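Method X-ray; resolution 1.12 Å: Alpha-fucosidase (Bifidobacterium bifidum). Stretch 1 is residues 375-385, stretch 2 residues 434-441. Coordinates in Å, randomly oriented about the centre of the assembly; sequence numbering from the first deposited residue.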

# COMPACT_ATOMS: atom_id res chain seq x y z
N VAL A 375 -4.11 15.95 0.46
CA VAL A 375 -3.97 14.61 1.04
C VAL A 375 -4.14 13.55 -0.06
O VAL A 375 -3.36 12.60 -0.13
N TYR A 376 -5.14 13.74 -0.92
CA TYR A 376 -5.34 12.85 -2.06
C TYR A 376 -4.06 12.73 -2.91
O TYR A 376 -3.59 11.62 -3.20
N LYS A 377 -3.53 13.88 -3.30
CA LYS A 377 -2.36 13.95 -4.17
C LYS A 377 -1.12 13.37 -3.50
O LYS A 377 -0.27 12.78 -4.16
N TYR A 378 -1.04 13.54 -2.18
CA TYR A 378 0.10 13.05 -1.40
C TYR A 378 0.20 11.53 -1.46
O TYR A 378 1.30 10.99 -1.49
N GLY A 379 -0.95 10.85 -1.48
CA GLY A 379 -0.95 9.39 -1.58
C GLY A 379 -0.33 8.93 -2.89
O GLY A 379 0.34 7.90 -2.93
N ARG A 380 -0.57 9.69 -3.95
CA ARG A 380 0.06 9.40 -5.23
C ARG A 380 1.55 9.69 -5.15
O ARG A 380 2.38 8.85 -5.51
N TYR A 381 1.90 10.88 -4.66
CA TYR A 381 3.29 11.27 -4.45
C TYR A 381 4.08 10.22 -3.68
O TYR A 381 5.19 9.85 -4.07
N LEU A 382 3.50 9.73 -2.58
CA LEU A 382 4.18 8.80 -1.69
C LEU A 382 4.40 7.44 -2.34
O LEU A 382 5.35 6.74 -1.99
N THR A 383 3.53 7.09 -3.29
CA THR A 383 3.73 5.88 -4.08
C THR A 383 4.98 6.03 -4.96
O THR A 383 5.84 5.15 -4.99
N ILE A 384 5.07 7.16 -5.66
CA ILE A 384 6.24 7.45 -6.49
C ILE A 384 7.53 7.43 -5.67
O ILE A 384 8.54 6.89 -6.10
N GLY A 385 7.48 8.00 -4.47
CA GLY A 385 8.66 8.05 -3.61
C GLY A 385 9.11 6.72 -3.02
O GLY A 385 10.29 6.54 -2.73
N SER A 434 -6.06 2.59 -9.96
CA SER A 434 -7.13 3.56 -10.22
C SER A 434 -6.58 4.98 -10.32
O SER A 434 -7.12 5.80 -11.08
N ALA A 435 -5.51 5.26 -9.58
CA ALA A 435 -4.86 6.57 -9.66
C ALA A 435 -3.72 6.63 -10.68
O ALA A 435 -2.87 7.51 -10.62
N ASN A 436 -3.73 5.70 -11.64
CA ASN A 436 -2.86 5.77 -12.83
C ASN A 436 -1.37 5.69 -12.49
O ASN A 436 -0.56 6.51 -12.95
N MET A 437 -1.01 4.70 -11.68
CA MET A 437 0.38 4.43 -11.33
C MET A 437 0.66 2.94 -11.43
O MET A 437 1.45 2.39 -10.65
N GLY A 438 0.04 2.28 -12.41
CA GLY A 438 0.04 0.81 -12.48
C GLY A 438 1.42 0.17 -12.50
O GLY A 438 1.63 -0.88 -11.89
N GLU A 439 2.37 0.81 -13.18
CA GLU A 439 3.72 0.25 -13.25
C GLU A 439 4.39 0.17 -11.87
O GLU A 439 5.30 -0.63 -11.66
N LEU A 440 3.91 0.99 -10.94
CA LEU A 440 4.50 1.06 -9.61
C LEU A 440 4.08 -0.11 -8.72
O LEU A 440 4.58 -0.25 -7.60
N ALA A 441 3.17 -0.95 -9.22
CA ALA A 441 2.82 -2.19 -8.53
C ALA A 441 3.86 -3.29 -8.74
O ALA A 441 3.82 -4.31 -8.06

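Stretch 1 is helical throughout, and stretch 2 passes beside it and includes a 3-10 segment, with Gly438 to Ala441 in it. The two bury 350 Å² between them, both sides summed, and the nearest CA pairs, Arg380 with Ala435 at 7.2 Å and Ile384 with Leu440 at 7.3 Å, set the register.

Ser434 opens stretch 2 without touching the helix; its CA-to-CB bond runs sideways, chi1 is p, and its OG is satisfied elsewhere in the structure.

Ala435 makes the first contact, with CB directed toward the helix. Ala435 CB lies 4.0 Å from Tyr376 OH, which the t rotamer of Tyr376 (chi1 171°) brings nearer although its CA-to-CB bond points sideways. Ala435 CB is 3.7 Å from Arg380 NE. The polar centre of the interface is the carbonyl of Ala435, which accepts two hydrogen bonds from one guanidinium: Arg380 NE to Ala435 O is 2.9 Å with an N-H...O angle of 153°, and Arg380 NH2 to Ala435 O is 3.0 Å at 141°. The oxygen lies near the guanidinium plane, as a forked acceptor should. Arg380 starts sideways, but its m, t, p sequence for chi1 to chi3 carries its end to stretch 2.

Asn436 contributes mainly backbone. Asn436 O also lies near the guanidinium plane, but 3.8 Å from Arg380 NH2, a contact rather than a hydrogen bond. Its side chain, t at chi1, leads away, and ND2 is hydrogen-bonded elsewhere in the structure.

Met437 has the largest covered area of any residue in either stretch, 78 Å². Its CB points toward the helix, and chi1 m and chi2 t lay SD over one face of the Arg380 guanidinium, and chi3 m sets CE, so that this guanidinium meets carbonyl oxygens at its edge and sulfur over its face. Met437 SD also sits 3.5 Å from Arg380 O, while Met437 CG is 3.8 Å from Arg380 NH2. Beyond the sulfur, Met437 CE reaches within 3.5 Å of Thr383 OG1. Thr383, chi1 m, points toward stretch 2, yet its hydroxyl donates within the helix, from Thr383 OG1 to Gly379 O at 2.9 Å; its contact with the methionine methyl is therefore one of packing.

Gly438 and Glu439 leave the helix uncovered, and both carboxylate oxygens of Glu439 are hydrogen-bonded elsewhere in the structure.

Leu440 closes the contact, pointing toward the helix with chi1 m and chi2 t. Leu440 CD1 lies 3.8 Å from Thr383 CG2, 3.9 Å from Ile384 CA and 4.0 Å from Ile384 CG1, an apolar cluster against the m, t side chain of Ile384. Ala441 then points away.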

# COMPACT_ATOMS: atom_id res chain seq x y z
CB VAL A 375 -4.93 14.38 2.22
CG1 VAL A 375 -4.90 12.92 2.68
CG2 VAL A 375 -4.57 15.32 3.37
CB TYR A 376 -6.50 13.34 -2.94
CG TYR A 376 -6.58 12.55 -4.22
CD1 TYR A 376 -7.18 11.29 -4.24
CD2 TYR A 376 -5.98 13.01 -5.39
CE1 TYR A 376 -7.22 10.54 -5.41
CE2 TYR A 376 -6.00 12.26 -6.56
CZ TYR A 376 -6.62 11.03 -6.56
OH TYR A 376 -6.63 10.29 -7.71
CB LYS A 377 -2.10 15.39 -4.58
CG LYS A 377 -3.13 15.93 -5.57
CD LYS A 377 -3.04 17.44 -5.69
CE LYS A 377 -3.97 17.93 -6.77
NZ LYS A 377 -3.87 19.40 -6.97
CB TYR A 378 -0.06 13.48 0.06
CG TYR A 378 1.20 13.59 0.91
CD1 TYR A 378 2.42 14.03 0.39
CD2 TYR A 378 1.12 13.33 2.27
CE1 TYR A 378 3.55 14.17 1.22
CE2 TYR A 378 2.22 13.47 3.10
CZ TYR A 378 3.42 13.90 2.58
OH TYR A 378 4.50 14.06 3.42
CB ARG A 380 -0.61 10.18 -6.36
CG ARG A 380 -2.08 9.80 -6.57
CD ARG A 380 -2.68 10.40 -7.83
NE ARG A 380 -2.14 9.80 -9.05
CZ ARG A 380 -1.22 10.36 -9.82
NH1 ARG A 380 -0.70 11.55 -9.52
NH2 ARG A 380 -0.81 9.73 -10.91
CB TYR A 381 3.34 12.63 -3.73
CG TYR A 381 4.74 13.01 -3.32
CD1 TYR A 381 5.59 13.65 -4.21
CD2 TYR A 381 5.23 12.68 -2.06
CE1 TYR A 381 6.89 13.98 -3.85
CE2 TYR A 381 6.53 13.00 -1.68
CZ TYR A 381 7.35 13.65 -2.58
OH TYR A 381 8.63 13.96 -2.21
CB LEU A 382 3.44 8.66 -0.36
CG LEU A 382 3.47 9.89 0.55
CD1 LEU A 382 2.48 9.70 1.69
CD2 LEU A 382 4.88 10.18 1.09
CB THR A 383 2.51 5.55 -4.98
OG1 THR A 383 1.32 5.48 -4.19
CG2 THR A 383 2.71 4.21 -5.67
CB ILE A 384 6.09 8.80 -7.24
CG1 ILE A 384 4.80 8.81 -8.08
CG2 ILE A 384 7.32 9.08 -8.11
CD1 ILE A 384 4.42 10.19 -8.59
CB SER A 434 -8.23 3.46 -9.16
OG SER A 434 -7.74 3.83 -7.88
CB ALA A 435 -4.39 7.03 -8.27
CB ASN A 436 -3.19 7.02 -13.66
CG ASN A 436 -2.92 6.83 -15.14
OD1 ASN A 436 -2.16 5.96 -15.56
ND2 ASN A 436 -3.56 7.67 -15.95
CB MET A 437 0.68 4.91 -9.90
CG MET A 437 0.40 6.39 -9.68
SD MET A 437 0.75 6.94 -8.00
CE MET A 437 -0.49 6.03 -7.08
CB GLU A 439 4.59 1.06 -14.22
CG GLU A 439 4.90 2.47 -13.78
CD GLU A 439 3.97 3.51 -14.36
OE1 GLU A 439 2.76 3.25 -14.51
OE2 GLU A 439 4.47 4.62 -14.67
CB LEU A 440 4.22 2.41 -8.96
CG LEU A 440 4.61 3.66 -9.76
CD1 LEU A 440 4.58 4.89 -8.89
CD2 LEU A 440 5.97 3.52 -10.42
CB ALA A 441 1.46 -2.68 -8.99